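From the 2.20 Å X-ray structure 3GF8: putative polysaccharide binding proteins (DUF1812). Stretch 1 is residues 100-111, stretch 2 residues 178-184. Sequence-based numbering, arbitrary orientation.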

# COMPACT_ATOMS: atom_id res chain seq x y z
N THR A 100 -9.19 10.81 20.62
CA THR A 100 -7.86 10.24 20.85
C THR A 100 -7.44 9.43 19.61
O THR A 100 -8.25 9.27 18.68
CB THR A 100 -7.88 9.32 22.05
OG1 THR A 100 -8.69 8.19 21.75
CG2 THR A 100 -8.46 10.05 23.28
N LEU A 101 -6.19 8.94 19.61
CA LEU A 101 -5.61 8.20 18.48
C LEU A 101 -6.50 7.09 17.96
O LEU A 101 -6.64 6.94 16.77
CB LEU A 101 -4.25 7.56 18.85
CG LEU A 101 -2.98 8.36 18.55
CD1 LEU A 101 -1.80 7.64 19.18
CD2 LEU A 101 -2.75 8.54 17.05
N THR A 102 -7.10 6.31 18.86
CA THR A 102 -7.87 5.15 18.41
C THR A 102 -9.10 5.58 17.62
O THR A 102 -9.67 4.76 16.91
CB THR A 102 -8.25 4.24 19.59
OG1 THR A 102 -9.14 4.94 20.48
CG2 THR A 102 -6.97 3.77 20.38
N ASP A 103 -9.52 6.85 17.73
CA ASP A 103 -10.61 7.37 16.90
C ASP A 103 -10.25 7.61 15.44
O ASP A 103 -11.15 7.81 14.59
CB ASP A 103 -11.12 8.72 17.44
CG ASP A 103 -11.84 8.58 18.78
OD1 ASP A 103 -12.50 7.56 19.00
OD2 ASP A 103 -11.73 9.51 19.61
N LEU A 104 -8.95 7.69 15.16
CA LEU A 104 -8.45 8.05 13.82
C LEU A 104 -8.40 6.80 12.94
O LEU A 104 -7.69 5.83 13.25
CB LEU A 104 -7.04 8.67 13.90
CG LEU A 104 -6.51 9.26 12.59
CD1 LEU A 104 -7.43 10.35 12.19
CD2 LEU A 104 -5.09 9.80 12.71
N LYS A 105 -9.18 6.81 11.86
CA LYS A 105 -9.25 5.65 10.99
C LYS A 105 -9.33 6.15 9.57
O LYS A 105 -9.90 7.20 9.33
CB LYS A 105 -10.49 4.85 11.32
CG LYS A 105 -10.61 4.49 12.79
CD LYS A 105 -11.84 3.67 13.06
CE LYS A 105 -11.81 3.16 14.47
NZ LYS A 105 -13.14 2.79 14.87
N LEU A 106 -8.78 5.39 8.64
CA LEU A 106 -8.78 5.74 7.24
C LEU A 106 -9.50 4.59 6.55
O LEU A 106 -9.22 3.41 6.81
CB LEU A 106 -7.36 5.91 6.75
CG LEU A 106 -7.11 6.31 5.27
CD1 LEU A 106 -5.83 7.10 5.11
CD2 LEU A 106 -7.05 5.10 4.41
N LYS A 107 -10.48 4.92 5.72
CA LYS A 107 -11.22 3.89 5.02
C LYS A 107 -11.21 4.17 3.52
O LYS A 107 -11.50 5.28 3.09
CB LYS A 107 -12.64 3.78 5.57
CG LYS A 107 -13.43 2.71 4.88
CD LYS A 107 -14.87 2.65 5.34
CE LYS A 107 -15.05 1.59 6.43
NZ LYS A 107 -16.44 1.55 6.94
N LEU A 108 -10.81 3.18 2.73
CA LEU A 108 -10.92 3.28 1.27
C LEU A 108 -12.40 3.37 0.92
O LEU A 108 -13.20 2.56 1.41
CB LEU A 108 -10.29 2.06 0.58
CG LEU A 108 -10.36 1.91 -0.94
CD1 LEU A 108 -9.64 3.04 -1.65
CD2 LEU A 108 -9.79 0.51 -1.38
N LYS A 109 -12.78 4.36 0.12
CA LYS A 109 -14.16 4.53 -0.28
C LYS A 109 -14.58 3.41 -1.20
O LYS A 109 -13.80 2.99 -2.08
CB LYS A 109 -14.34 5.87 -1.00
CG LYS A 109 -14.15 7.10 -0.06
CD LYS A 109 -14.46 8.37 -0.85
CE LYS A 109 -14.12 9.63 -0.13
NZ LYS A 109 -13.99 10.76 -1.11
N ARG A 110 -15.79 2.91 -0.99
CA ARG A 110 -16.40 1.91 -1.87
C ARG A 110 -17.92 2.11 -1.99
O ARG A 110 -18.56 2.70 -1.15
CB ARG A 110 -16.10 0.47 -1.43
CG ARG A 110 -16.94 -0.06 -0.23
CD ARG A 110 -16.81 0.84 1.01
NE ARG A 110 -15.45 0.85 1.55
CZ ARG A 110 -15.00 0.03 2.51
NH1 ARG A 110 -15.80 -0.88 3.06
NH2 ARG A 110 -13.73 0.11 2.93
N GLU A 111 -18.46 1.61 -3.07
CA GLU A 111 -19.89 1.52 -3.29
C GLU A 111 -20.44 0.23 -2.71
O GLU A 111 -19.66 -0.62 -2.30
CB GLU A 111 -20.12 1.45 -4.78
CG GLU A 111 -19.73 2.68 -5.57
CD GLU A 111 -20.14 2.51 -7.05
OE1 GLU A 111 -20.23 1.31 -7.50
OE2 GLU A 111 -20.38 3.55 -7.72
N ASN A 178 -8.75 -5.32 3.42
CA ASN A 178 -7.65 -4.48 3.84
C ASN A 178 -7.93 -3.00 3.63
O ASN A 178 -7.00 -2.23 3.60
CB ASN A 178 -6.34 -4.88 3.12
CG ASN A 178 -6.43 -4.84 1.60
OD1 ASN A 178 -7.50 -4.70 1.02
ND2 ASN A 178 -5.29 -4.97 0.95
N GLY A 179 -9.19 -2.61 3.55
CA GLY A 179 -9.54 -1.23 3.22
C GLY A 179 -9.80 -0.31 4.41
O GLY A 179 -10.27 0.82 4.21
N HIS A 180 -9.49 -0.75 5.63
CA HIS A 180 -9.78 0.08 6.83
C HIS A 180 -8.56 0.08 7.78
O HIS A 180 -8.27 -0.92 8.42
CB HIS A 180 -11.04 -0.45 7.54
CG HIS A 180 -11.72 0.54 8.43
ND1 HIS A 180 -12.68 0.16 9.35
CD2 HIS A 180 -11.58 1.89 8.56
CE1 HIS A 180 -13.12 1.24 9.98
NE2 HIS A 180 -12.46 2.29 9.53
N LEU A 181 -7.84 1.19 7.82
CA LEU A 181 -6.58 1.24 8.55
C LEU A 181 -6.72 2.07 9.84
O LEU A 181 -7.22 3.17 9.81
CB LEU A 181 -5.47 1.81 7.66
CG LEU A 181 -5.25 1.04 6.36
CD1 LEU A 181 -4.19 1.67 5.51
CD2 LEU A 181 -4.99 -0.47 6.66
N GLY A 182 -6.23 1.52 10.94
CA GLY A 182 -6.19 2.23 12.20
C GLY A 182 -5.02 3.19 12.29
O GLY A 182 -4.15 3.23 11.41
N HIS A 183 -4.99 3.95 13.39
CA HIS A 183 -3.93 4.95 13.63
C HIS A 183 -2.52 4.34 13.73
O HIS A 183 -1.51 5.06 13.61
CB HIS A 183 -4.20 5.67 14.96
CG HIS A 183 -3.97 4.79 16.14
ND1 HIS A 183 -4.92 3.90 16.60
CD2 HIS A 183 -2.87 4.60 16.91
CE1 HIS A 183 -4.43 3.24 17.63
NE2 HIS A 183 -3.18 3.64 17.83
N ASP A 184 -2.48 3.04 14.00
CA ASP A 184 -1.23 2.27 14.04
C ASP A 184 -0.91 1.54 12.71
O ASP A 184 0.02 0.73 12.65
CB ASP A 184 -1.26 1.25 15.21
CG ASP A 184 -2.35 0.17 15.06
OD1 ASP A 184 -3.17 0.19 14.10
OD2 ASP A 184 -2.38 -0.73 15.89
O HOH W 1 -7.35 3.68 15.05
O HOH W 2 -5.93 5.96 10.98

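The strands around L106-K107 and H180-L181 are antiparallel neighbours, their axes 4.7 Å apart at closest approach and their directions 166° apart. Around this short ladder the two stretches bury 570 Å² in total, and H183, H180 and G179 contribute most of what the second stretch covers.

The ladder is anchored by the hydrogen-bonded pair L106 and L181. L106 N donates to L181 O (3.0 Å) and L181 N donates to L106 O (2.8 Å), both nearly straight. Two residues on, L108 N donates to G179 O at 2.8 Å. K107 and H180 face each other between these bonds as a non-hydrogen-bonded pair, and their close approach brings CA hydrogens against carbonyls: K107 CA lies 3.3 Å from G179 O, and H180 CA 3.4 Å from L106 O. The leucines of the L106-L181 pair extend from one face of the sheet and are buried, whereas K107 and H180 project from the other.

On that second face, H180 adopts a t rotamer that carries its imidazole nearer to the first stretch. The aliphatic part of K107 covers one ring face, with K107 CE 3.9 Å from the H180 ring centroid and only 2° off the ring normal, a CH-π contact. The ring edge meets backbone instead, H180 CD2 standing 3.3 Å from L106 O, while K105 CB packs 3.7 Å from H180 NE2.

G179 makes its contact through backbone alone. Besides accepting the bond from L108, its carbonyl lies near the plane of the R110 guanidinium, at its edge, with G179 O 3.8 Å from R110 NH2, too far for a hydrogen bond. The guanidinium is held by its own stretch: R110 NE and R110 NH2 both donate to L108 O, at 2.8 and 2.9 Å. A β-carbon on G179 would sit tightly against R110 NH2, at 3.3 Å.

Beyond the other end of the ladder, H183 covers more surface than any other residue here. Its side chain points toward the 3-10 segment 101-103, where L101 CB lies over one ring face, 4.0 Å from the H183 ring centroid, and T102 CG2 approaches H183 CE1 at 3.8 Å. Direct backbone pairing fails at this point: L104 O and H183 N are 3.3 Å apart, but the angle is poor. Water 1 bridges the gap, accepting from H183 N (2.9 Å), donating to L104 O (2.8 Å) and T102 O (3.2 Å), and hydrogen bonding with H183 ND1 (2.9 Å).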